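Local coordinates for protein lipopolysaccharide core heptose(I) kinase WaaP (Pseudomonas aeruginosa, PDB 6DFL) that phosphorylates the first heptose of the lipopolysaccharide inner core with ATP and magnesium, and also acts as a protein-tyrosine kinase that autophosphorylates, at residues A[73-78]-A[96-101]; A[20-25]-A[109-114]. All coordinates share one frame; numbering follows the deposited sequence.

Both contacts belong to the kinase N-lobe, whose antiparallel sheet includes the neighbouring strands 95-101 and 109-115, and they pack against opposite faces of it. Interaction 1 sets the start of helix 76-87 on one face, while interaction 2 lays helix 18-24 on the other. The strands join the two contacts through the probable backbone hydrogen bond from Val-113 N to Ala-97 O, 2.8 Å long. Both contacts are mostly buried. Interaction 1 is dominated by a salt bridge in which a partly exposed arginine reaches a buried glutamate next to a tyrosine ring, whereas in interaction 2 a partly exposed glutamate and histidine border a buried apolar centre.

Interaction 1. Residues A[73-78]-A[96-101]; sequences LGARQE and VAYGER
Arg-76 NE donates to Glu-100 OE2 over 2.7 Å, nearly straight at 175°, although the place of this oxygen is less certain. The pair ties helix 76-87 to strand 95-101 in the N-lobe of the kinase fold. That helix appears to correspond to helix αC, since its Glu-78 forms a salt bridge with Lys-51, as in the lysine–glutamate pair of protein kinases. The second arm of the salt bridge, Arg-76 NH2 to Glu-100 OE1, is modelled at 2.4 Å, too short to be taken literally. The carboxylate meets the NE/NH2 edge of the guanidinium with the planes 26° apart. Arg-76 runs extended as far as CD and then bends (chi3 -64°), which turns that edge to Glu-100. Arg-2 of the edge strand 2-5 also touches Glu-100, so two arginines gather near one carboxylate and probably help keep it ionised. Beside the bridge lies Tyr-98, an autophosphorylation site unmodified here, whose ring also stacks with Trp-79. The backbone oxygen Ala-75 O approaches Tyr-98 CE1 obliquely to the ring at 4.0 Å, and Ala-75 CB rests 4.2 Å from the same Tyr-98 CE1.

Interaction 2. Residues A[20-25]-A[109-114]; sequences EAVEAL and HSFIVT
Val-22 and Phe-111 make the main apolar contact between helix 18-24 and strand 109-115. The two methyl groups of the valine share the ring. CG2 sits over one face, 3.9 Å from the centroid of the Phe-111 ring and 22° off its normal, a CH-pi contact displaced toward the rim on the CG side. The other methyl, Val-22 CG1, reaches Phe-111 CD1 at 3.4 Å. The same CG1 also meets Val-113 CG2 at 4.0 Å, so a single helical residue bridges two strand residues, Phe-111 and Val-113, whose side chains emerge on the same face of the sheet. Further hydrophobic cover comes from Trp-13, which touches Val-22, and from Phe-19, whose ring meets that of Phe-111 edge-to-face.

The polar part of the contact lies at the border, where the end of the Glu-23 side chain comes near His-109. Its chain leaves the helix with CG beside the backbone N and then bends at chi2 (-92°), which carries the carboxylate to the histidine. Glu-23 OE1 comes to 3.4 Å from His-109 NE2, approaching the imidazole obliquely from the opposite direction. The other oxygen, OE2, forms a weak, long ion pair with Arg-37, while the His-109 ring also meets Phe-19.

The backbones stay well apart: the axes of helix 20-24 and strand 109-114 approach to 9.5 Å and cross at 59°, a spacing filled by side chains. Strand 109-115 meanwhile pairs through its backbone with strands 95-101 and 48-53, and on its other face Ile-112 packs against Glu-78 and Trp-79. The arrangement is an alpha/beta layer packing in which a short N-terminal helix covers the face of the kinase N-lobe sheet opposite the αC-like helix 76-87.

Interaction 1. Residues A[73-78]-A[96-101]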
loop_
_atom_site.group_PDB
_atom_site.type_symbol
_atom_site.label_atom_id
_atom_site.label_comp_id
_atom_site.label_asym_id
_atom_site.label_seq_id
_atom_site.Cartn_x
_atom_site.Cartn_y
_atom_site.Cartn_z
ATOM N N LEU A 73 19.186 9.090 -14.762
ATOM C CA LEU A 73 17.824 9.158 -14.242
ATOM C C LEU A 73 17.078 10.380 -14.777
ATOM O O LEU A 73 17.563 11.514 -14.643
ATOM C CB LEU A 73 17.836 9.200 -12.713
ATOM C CG LEU A 73 16.460 9.393 -12.053
ATOM C CD1 LEU A 73 15.509 8.205 -12.305
ATOM C CD2 LEU A 73 16.607 9.675 -10.552
ATOM N N GLY A 74 15.898 10.151 -15.358
ATOM C CA GLY A 74 15.099 11.235 -15.907
ATOM C C GLY A 74 13.603 11.027 -15.740
ATOM O O GLY A 74 13.184 10.041 -15.136
ATOM N N ALA A 75 12.786 11.932 -16.283
ATOM C CA ALA A 75 11.335 11.860 -16.149
ATOM C C ALA A 75 10.722 10.606 -16.769
ATOM O O ALA A 75 9.538 10.329 -16.536
ATOM C CB ALA A 75 10.694 13.083 -16.794
ATOM N N ARG A 76 11.486 9.865 -17.566
ATOM C CA ARG A 76 10.934 8.702 -18.246
ATOM C C ARG A 76 10.392 7.691 -17.248
ATOM O O ARG A 76 9.311 7.129 -17.460
ATOM C CB ARG A 76 12.005 8.072 -19.125
ATOM C CG ARG A 76 11.582 6.869 -19.897
ATOM C CD ARG A 76 12.771 6.332 -20.652
ATOM N NE ARG A 76 13.257 7.284 -21.645
ATOM C CZ ARG A 76 14.279 7.048 -22.457
ATOM N NH1 ARG A 76 14.915 5.886 -22.381
ATOM N NH2 ARG A 76 14.663 7.963 -23.343
ATOM N N GLN A 77 11.108 7.474 -16.140
ATOM C CA GLN A 77 10.690 6.476 -15.161
ATOM C C GLN A 77 9.269 6.736 -14.679
ATOM O O GLN A 77 8.393 5.867 -14.785
ATOM C CB GLN A 77 11.652 6.452 -13.978
ATOM C CG GLN A 77 12.845 5.572 -14.179
ATOM C CD GLN A 77 13.837 6.169 -15.139
ATOM O OE1 GLN A 77 14.069 7.388 -15.155
ATOM N NE2 GLN A 77 14.441 5.316 -15.948
ATOM N N GLU A 78 9.034 7.921 -14.121
ATOM C CA GLU A 78 7.691 8.308 -13.709
ATOM C C GLU A 78 6.687 8.165 -14.850
ATOM O O GLU A 78 5.575 7.669 -14.647
ATOM C CB GLU A 78 7.716 9.742 -13.191
ATOM C CG GLU A 78 6.557 10.111 -12.300
ATOM C CD GLU A 78 6.718 11.510 -11.713
ATOM O OE1 GLU A 78 7.826 12.082 -11.849
ATOM O OE2 GLU A 78 5.739 12.030 -11.130
ATOM N N VAL A 96 0.073 15.521 -17.346
ATOM C CA VAL A 96 -0.422 16.429 -18.377
ATOM C C VAL A 96 0.672 16.922 -19.314
ATOM O O VAL A 96 0.353 17.520 -20.354
ATOM C CB VAL A 96 -1.150 17.637 -17.754
ATOM C CG1 VAL A 96 -2.472 17.196 -17.155
ATOM C CG2 VAL A 96 -0.272 18.307 -16.686
ATOM N N ALA A 97 1.941 16.675 -19.004
ATOM C CA ALA A 97 3.008 17.093 -19.900
ATOM C C ALA A 97 4.260 16.276 -19.611
ATOM O O ALA A 97 4.569 15.998 -18.448
ATOM C CB ALA A 97 3.302 18.597 -19.752
ATOM N N TYR A 98 4.983 15.927 -20.675
ATOM C CA TYR A 98 6.157 15.075 -20.588
ATOM C C TYR A 98 7.047 15.395 -21.774
ATOM O O TYR A 98 6.545 15.687 -22.860
ATOM C CB TYR A 98 5.755 13.591 -20.580
ATOM C CG TYR A 98 6.880 12.630 -20.898
ATOM C CD1 TYR A 98 7.884 12.395 -19.984
ATOM C CD2 TYR A 98 6.926 11.948 -22.106
ATOM C CE1 TYR A 98 8.896 11.530 -20.244
ATOM C CE2 TYR A 98 7.959 11.061 -22.383
ATOM C CZ TYR A 98 8.945 10.867 -21.433
ATOM O OH TYR A 98 9.975 9.988 -21.680
ATOM N N GLY A 99 8.357 15.345 -21.571
ATOM C CA GLY A 99 9.262 15.612 -22.675
ATOM C C GLY A 99 10.638 15.055 -22.443
ATOM O O GLY A 99 11.122 15.001 -21.306
ATOM N N GLU A 100 11.289 14.631 -23.534
ATOM C CA GLU A 100 12.695 14.245 -23.549
ATOM C C GLU A 100 13.325 14.760 -24.832
ATOM O O GLU A 100 12.746 14.586 -25.911
ATOM C CB GLU A 100 12.885 12.736 -23.511
ATOM C CG GLU A 100 12.678 12.031 -22.204
ATOM C CD GLU A 100 12.789 10.534 -22.416
ATOM O OE1 GLU A 100 13.552 10.135 -23.317
ATOM O OE2 GLU A 100 12.085 9.759 -21.736
ATOM N N ARG A 101 14.517 15.357 -24.724
ATOM C CA ARG A 101 15.310 15.673 -25.907
ATOM C C ARG A 101 16.788 15.668 -25.550
ATOM O O ARG A 101 17.172 15.895 -24.402
ATOM C CB ARG A 101 14.912 17.010 -26.543
ATOM C CG ARG A 101 15.336 18.260 -25.800
ATOM C CD ARG A 101 15.550 19.412 -26.790
ATOM N NE ARG A 101 15.527 20.726 -26.145
ATOM C CZ ARG A 101 14.660 21.689 -26.452
ATOM N NH1 ARG A 101 13.755 21.486 -27.408
ATOM N NH2 ARG A 101 14.702 22.854 -25.813
#

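Interaction 2. Residues A[20-25]-A[109-114]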
loop_
_atom_site.group_PDB
_atom_site.type_symbol
_atom_site.label_atom_id
_atom_site.label_comp_id
_atom_site.label_asym_id
_atom_site.label_seq_id
_atom_site.Cartn_x
_atom_site.Cartn_y
_atom_site.Cartn_z
ATOM N N GLU A 20 11.485 25.026 -23.073
ATOM C CA GLU A 20 11.617 26.361 -22.508
ATOM C C GLU A 20 10.476 26.655 -21.546
ATOM O O GLU A 20 10.704 27.132 -20.432
ATOM C CB GLU A 20 11.659 27.400 -23.627
ATOM C CG GLU A 20 12.801 27.204 -24.618
ATOM C CD GLU A 20 12.690 28.127 -25.822
ATOM O OE1 GLU A 20 11.560 28.575 -26.120
ATOM O OE2 GLU A 20 13.728 28.410 -26.464
ATOM N N ALA A 21 9.243 26.330 -21.938
ATOM C CA ALA A 21 8.088 26.726 -21.140
ATOM C C ALA A 21 8.069 26.061 -19.763
ATOM O O ALA A 21 7.622 26.683 -18.792
ATOM C CB ALA A 21 6.797 26.429 -21.898
ATOM N N VAL A 22 8.510 24.799 -19.644
ATOM C CA VAL A 22 8.503 24.196 -18.310
ATOM C C VAL A 22 9.450 24.938 -17.401
ATOM O O VAL A 22 9.165 25.117 -16.213
ATOM C CB VAL A 22 8.858 22.698 -18.311
ATOM C CG1 VAL A 22 7.605 21.884 -18.222
ATOM C CG2 VAL A 22 9.747 22.314 -19.475
ATOM N N GLU A 23 10.602 25.354 -17.939
ATOM C CA GLU A 23 11.579 26.116 -17.179
ATOM C C GLU A 23 11.066 27.504 -16.817
ATOM O O GLU A 23 11.642 28.161 -15.944
ATOM C CB GLU A 23 12.875 26.231 -17.981
ATOM C CG GLU A 23 13.503 24.909 -18.346
ATOM C CD GLU A 23 14.509 24.446 -17.315
ATOM O OE1 GLU A 23 15.358 23.592 -17.650
ATOM O OE2 GLU A 23 14.458 24.938 -16.169
ATOM N N ALA A 24 10.008 27.967 -17.475
ATOM C CA ALA A 24 9.427 29.271 -17.193
ATOM C C ALA A 24 8.252 29.203 -16.229
ATOM O O ALA A 24 7.799 30.251 -15.758
ATOM C CB ALA A 24 8.982 29.947 -18.496
ATOM N N LEU A 25 7.743 28.007 -15.934
ATOM C CA LEU A 25 6.685 27.865 -14.945
ATOM C C LEU A 25 7.204 28.241 -13.566
ATOM O O LEU A 25 8.385 28.056 -13.250
ATOM C CB LEU A 25 6.160 26.436 -14.930
ATOM C CG LEU A 25 5.313 26.043 -16.131
ATOM C CD1 LEU A 25 5.276 24.533 -16.228
ATOM C CD2 LEU A 25 3.910 26.614 -15.999
ATOM N N HIS A 109 17.641 16.118 -21.598
ATOM C CA HIS A 109 16.875 17.126 -20.870
ATOM C C HIS A 109 15.416 16.668 -20.848
ATOM O O HIS A 109 14.794 16.528 -21.904
ATOM C CB HIS A 109 17.012 18.502 -21.537
ATOM C CG HIS A 109 16.168 19.582 -20.918
ATOM N ND1 HIS A 109 15.759 20.699 -21.618
ATOM C CD2 HIS A 109 15.676 19.732 -19.664
ATOM C CE1 HIS A 109 15.041 21.480 -20.829
ATOM N NE2 HIS A 109 14.976 20.917 -19.636
ATOM N N SER A 110 14.864 16.426 -19.663
ATOM C CA SER A 110 13.489 15.954 -19.617
ATOM C C SER A 110 12.660 16.721 -18.606
ATOM O O SER A 110 13.173 17.405 -17.725
ATOM C CB SER A 110 13.405 14.459 -19.294
ATOM O OG SER A 110 13.611 14.237 -17.904
ATOM N N PHE A 111 11.349 16.551 -18.731
ATOM C CA PHE A 111 10.408 17.140 -17.799
ATOM C C PHE A 111 9.142 16.297 -17.776
ATOM O O PHE A 111 8.811 15.608 -18.750
ATOM C CB PHE A 111 10.072 18.583 -18.174
ATOM C CG PHE A 111 9.252 18.714 -19.427
ATOM C CD1 PHE A 111 7.856 18.729 -19.368
ATOM C CD2 PHE A 111 9.867 18.828 -20.664
ATOM C CE1 PHE A 111 7.088 18.845 -20.517
ATOM C CE2 PHE A 111 9.109 18.958 -21.819
ATOM C CZ PHE A 111 7.710 18.955 -21.747
ATOM N N ILE A 112 8.431 16.382 -16.660
ATOM C CA ILE A 112 7.098 15.815 -16.562
ATOM C C ILE A 112 6.306 16.634 -15.558
ATOM O O ILE A 112 6.787 16.923 -14.460
ATOM C CB ILE A 112 7.137 14.316 -16.180
ATOM C CG1 ILE A 112 5.736 13.742 -16.045
ATOM C CG2 ILE A 112 7.922 14.084 -14.894
ATOM C CD1 ILE A 112 5.759 12.258 -15.723
ATOM N N VAL A 113 5.080 16.977 -15.925
ATOM C CA VAL A 113 4.161 17.721 -15.075
ATOM C C VAL A 113 2.963 16.831 -14.749
ATOM O O VAL A 113 2.251 16.399 -15.659
ATOM C CB VAL A 113 3.693 19.005 -15.765
ATOM C CG1 VAL A 113 2.794 19.772 -14.835
ATOM C CG2 VAL A 113 4.892 19.811 -16.217
ATOM N N THR A 114 2.721 16.599 -13.455
ATOM C CA THR A 114 1.601 15.820 -12.950
ATOM C C THR A 114 0.600 16.723 -12.245
ATOM O O THR A 114 0.983 17.673 -11.556
ATOM C CB THR A 114 2.070 14.744 -11.956
ATOM O OG1 THR A 114 2.669 15.366 -10.805
ATOM C CG2 THR A 114 3.076 13.805 -12.607
#